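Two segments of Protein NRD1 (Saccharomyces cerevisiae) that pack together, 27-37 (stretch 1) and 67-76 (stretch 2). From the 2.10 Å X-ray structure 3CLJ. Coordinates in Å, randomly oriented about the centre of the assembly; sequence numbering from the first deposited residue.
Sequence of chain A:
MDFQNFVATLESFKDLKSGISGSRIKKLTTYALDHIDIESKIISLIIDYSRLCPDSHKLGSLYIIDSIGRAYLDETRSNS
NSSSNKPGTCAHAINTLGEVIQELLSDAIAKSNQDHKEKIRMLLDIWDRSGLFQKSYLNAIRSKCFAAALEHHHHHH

Stretch 1 27-37: KLTTYALDHID
Stretch 2 67-76: SIGRAYLDET

The shortest polar contact joins a side chain to a backbone: Tyr72 OH donates a hydrogen bond to Ala32 O at 2.5 Å. This carbonyl lies near the C-terminal part of stretch 1, where it also receives a weak backbone bond, His35 N to Ala32 O at 3.4 Å. Tyrosine suits the site because its long ring spans the gap between helices and still ends in a donor; chi1 near -88° (m) and chi2 near 10° carry the hydroxyl across, although CA-to-CB points sideways. At the other end of the contact, Thr29 OG1 and Ser67 OG form a hydrogen bond of 2.6 Å between two small hydroxyl side chains, Thr29 with chi1 m and Ser67 with chi1 t.

These bonds link two helices, 27-34 and 67-76, whose N-to-C directions run 35° apart (signed crossing angle -35°), with axes approaching to 9.4 Å. Both are held by regular i to i+4 backbone bonds, such as Ala32 N to Leu28 O at 2.9 Å and Tyr72 N to Ile68 O at 2.9 Å. The register sets Thr29 CA 5.2 Å from Ile68 CA, and Leu33 CA 7.1 Å from Tyr72 CA; the helices thus diverge toward their C-terminal ends, and larger side chains fill the widening space.

Where the backbones are close, Ala32, pointing toward the partner, places its CB 3.9 Å from Ile68 CG1, its small methyl leaving room for the extended isoleucine (m, t). Thr29 CG2 similarly meets Ala71 CB at 3.9 Å. Farther along, Leu33 (m, t) brings CD2 to 3.9 Å from Tyr72 CD1, at the ring edge, and 3.5 Å from Glu75 CG, using the aliphatic part of that acid. Farther along stretch 1, Ile36 (m, t) adds to the packing, with CG1 3.7 Å from Tyr72 CE1.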

# COMPACT_ATOMS: atom_id res chain seq x y z
N LYS A 27 13.58 -1.78 -0.24
CA LYS A 27 13.99 -3.16 -0.63
C LYS A 27 12.82 -3.90 -1.31
O LYS A 27 12.95 -4.46 -2.39
CB LYS A 27 14.41 -3.93 0.63
CG LYS A 27 15.43 -4.99 0.41
CD LYS A 27 15.32 -6.11 1.44
CE LYS A 27 16.23 -7.30 1.06
NZ LYS A 27 15.98 -8.33 2.08
N LEU A 28 11.66 -3.86 -0.68
CA LEU A 28 10.46 -4.41 -1.27
C LEU A 28 10.11 -3.78 -2.61
O LEU A 28 9.62 -4.46 -3.52
CB LEU A 28 9.27 -4.30 -0.29
CG LEU A 28 9.32 -5.03 1.06
CD1 LEU A 28 7.98 -4.77 1.85
CD2 LEU A 28 9.62 -6.57 0.94
N THR A 29 10.36 -2.48 -2.73
CA THR A 29 9.90 -1.71 -3.88
C THR A 29 10.80 -2.03 -5.09
O THR A 29 10.33 -2.19 -6.24
CB THR A 29 9.89 -0.21 -3.56
OG1 THR A 29 8.99 0.03 -2.45
CG2 THR A 29 9.41 0.59 -4.77
N THR A 30 12.10 -2.15 -4.81
CA THR A 30 13.05 -2.56 -5.84
C THR A 30 12.75 -3.97 -6.35
O THR A 30 12.76 -4.22 -7.56
CB THR A 30 14.50 -2.38 -5.37
OG1 THR A 30 14.69 -0.98 -5.11
CG2 THR A 30 15.51 -2.85 -6.45
N TYR A 31 12.42 -4.87 -5.42
CA TYR A 31 12.04 -6.20 -5.82
C TYR A 31 10.78 -6.14 -6.70
O TYR A 31 10.71 -6.83 -7.72
CB TYR A 31 11.79 -7.11 -4.60
CG TYR A 31 11.43 -8.52 -5.05
CD1 TYR A 31 12.42 -9.47 -5.20
CD2 TYR A 31 10.09 -8.88 -5.37
CE1 TYR A 31 12.12 -10.77 -5.63
CE2 TYR A 31 9.79 -10.16 -5.82
CZ TYR A 31 10.82 -11.10 -5.96
OH TYR A 31 10.59 -12.39 -6.39
N ALA A 32 9.79 -5.33 -6.31
CA ALA A 32 8.53 -5.26 -7.06
C ALA A 32 8.74 -4.83 -8.53
O ALA A 32 8.13 -5.39 -9.45
CB ALA A 32 7.50 -4.33 -6.34
N LEU A 33 9.59 -3.82 -8.73
CA LEU A 33 9.91 -3.29 -10.07
C LEU A 33 10.76 -4.24 -10.94
O LEU A 33 10.69 -4.22 -12.18
CB LEU A 33 10.58 -1.92 -9.96
CG LEU A 33 9.78 -0.70 -9.49
CD1 LEU A 33 10.84 0.41 -9.16
CD2 LEU A 33 8.81 -0.19 -10.58
N ASP A 34 11.56 -5.07 -10.28
CA ASP A 34 12.38 -6.07 -10.92
C ASP A 34 11.60 -7.33 -11.31
O ASP A 34 12.11 -8.16 -12.06
CB ASP A 34 13.50 -6.49 -9.98
CG ASP A 34 14.62 -5.47 -9.92
OD1 ASP A 34 14.59 -4.47 -10.67
OD2 ASP A 34 15.54 -5.69 -9.12
N HIS A 35 10.41 -7.50 -10.74
CA HIS A 35 9.68 -8.74 -10.93
C HIS A 35 8.20 -8.40 -11.18
O HIS A 35 7.30 -8.94 -10.54
CB HIS A 35 9.87 -9.67 -9.71
CG HIS A 35 11.30 -10.05 -9.44
ND1 HIS A 35 11.91 -11.13 -10.04
CD2 HIS A 35 12.23 -9.50 -8.63
CE1 HIS A 35 13.17 -11.22 -9.63
NE2 HIS A 35 13.39 -10.24 -8.77
N ILE A 36 7.95 -7.49 -12.12
CA ILE A 36 6.59 -7.13 -12.51
C ILE A 36 5.82 -8.36 -13.05
O ILE A 36 4.59 -8.46 -12.87
CB ILE A 36 6.57 -5.93 -13.52
CG1 ILE A 36 6.92 -4.61 -12.79
CG2 ILE A 36 5.22 -5.78 -14.23
CD1 ILE A 36 7.62 -3.60 -13.70
N ASP A 37 6.53 -9.29 -13.67
CA ASP A 37 5.90 -10.52 -14.21
C ASP A 37 5.10 -11.33 -13.15
O ASP A 37 4.03 -11.82 -13.43
CB ASP A 37 6.89 -11.39 -15.05
CG ASP A 37 7.98 -12.10 -14.20
OD1 ASP A 37 8.64 -11.54 -13.30
OD2 ASP A 37 8.22 -13.29 -14.50
N SER A 67 4.49 3.06 -1.79
CA SER A 67 5.78 2.98 -2.45
C SER A 67 5.71 2.13 -3.74
O SER A 67 6.15 2.57 -4.80
CB SER A 67 6.81 2.38 -1.48
OG SER A 67 8.10 2.44 -2.07
N ILE A 68 5.16 0.93 -3.63
CA ILE A 68 5.05 0.04 -4.74
C ILE A 68 3.98 0.60 -5.72
O ILE A 68 4.21 0.67 -6.94
CB ILE A 68 4.75 -1.41 -4.25
CG1 ILE A 68 6.03 -2.01 -3.64
CG2 ILE A 68 4.18 -2.30 -5.42
CD1 ILE A 68 5.79 -3.42 -2.94
N GLY A 69 2.85 1.04 -5.18
CA GLY A 69 1.84 1.62 -6.02
C GLY A 69 2.26 2.78 -6.87
O GLY A 69 1.91 2.82 -8.07
N ARG A 70 3.03 3.75 -6.29
CA ARG A 70 3.42 4.94 -7.05
C ARG A 70 4.61 4.59 -7.94
O ARG A 70 4.76 5.19 -8.99
CB ARG A 70 3.66 6.23 -6.20
CG ARG A 70 2.38 7.00 -5.69
CD ARG A 70 2.66 8.40 -4.94
NE ARG A 70 3.55 8.15 -3.80
CZ ARG A 70 4.87 8.34 -3.78
NH1 ARG A 70 5.51 8.87 -4.82
NH2 ARG A 70 5.55 7.95 -2.72
N ALA A 71 5.43 3.61 -7.54
CA ALA A 71 6.52 3.12 -8.43
C ALA A 71 5.95 2.48 -9.71
O ALA A 71 6.39 2.77 -10.82
CB ALA A 71 7.48 2.16 -7.71
N TYR A 72 4.92 1.68 -9.55
CA TYR A 72 4.25 1.00 -10.66
C TYR A 72 3.52 2.00 -11.53
O TYR A 72 3.54 1.88 -12.74
CB TYR A 72 3.27 -0.05 -10.10
CG TYR A 72 3.89 -1.41 -9.85
CD1 TYR A 72 5.27 -1.61 -9.93
CD2 TYR A 72 3.10 -2.49 -9.48
CE1 TYR A 72 5.84 -2.88 -9.70
CE2 TYR A 72 3.67 -3.79 -9.26
CZ TYR A 72 5.03 -3.98 -9.38
OH TYR A 72 5.60 -5.27 -9.21
N LEU A 73 2.87 2.97 -10.87
CA LEU A 73 2.19 4.11 -11.53
C LEU A 73 3.15 4.90 -12.38
O LEU A 73 2.78 5.38 -13.46
CB LEU A 73 1.47 5.04 -10.51
CG LEU A 73 0.67 6.24 -11.06
CD1 LEU A 73 -0.44 5.77 -12.02
CD2 LEU A 73 0.10 7.14 -9.98
N ASP A 74 4.39 5.04 -11.93
CA ASP A 74 5.40 5.63 -12.81
C ASP A 74 5.79 4.78 -14.02
O ASP A 74 6.02 5.33 -15.08
CB ASP A 74 6.65 6.04 -12.05
CG ASP A 74 6.47 7.35 -11.34
OD1 ASP A 74 5.59 8.17 -11.78
OD2 ASP A 74 7.20 7.55 -10.34
N GLU A 75 5.90 3.46 -13.85
CA GLU A 75 6.21 2.55 -14.95
C GLU A 75 5.12 2.55 -16.04
O GLU A 75 5.41 2.51 -17.23
CB GLU A 75 6.39 1.13 -14.43
CG GLU A 75 7.68 0.90 -13.73
CD GLU A 75 8.88 1.07 -14.64
OE1 GLU A 75 8.86 0.55 -15.78
OE2 GLU A 75 9.85 1.72 -14.20
N THR A 76 3.88 2.58 -15.58
CA THR A 76 2.68 2.82 -16.37
C THR A 76 2.78 4.08 -17.24
O THR A 76 2.42 4.05 -18.43
CB THR A 76 1.48 2.85 -15.40
OG1 THR A 76 0.89 1.55 -15.39
CG2 THR A 76 0.42 3.90 -15.78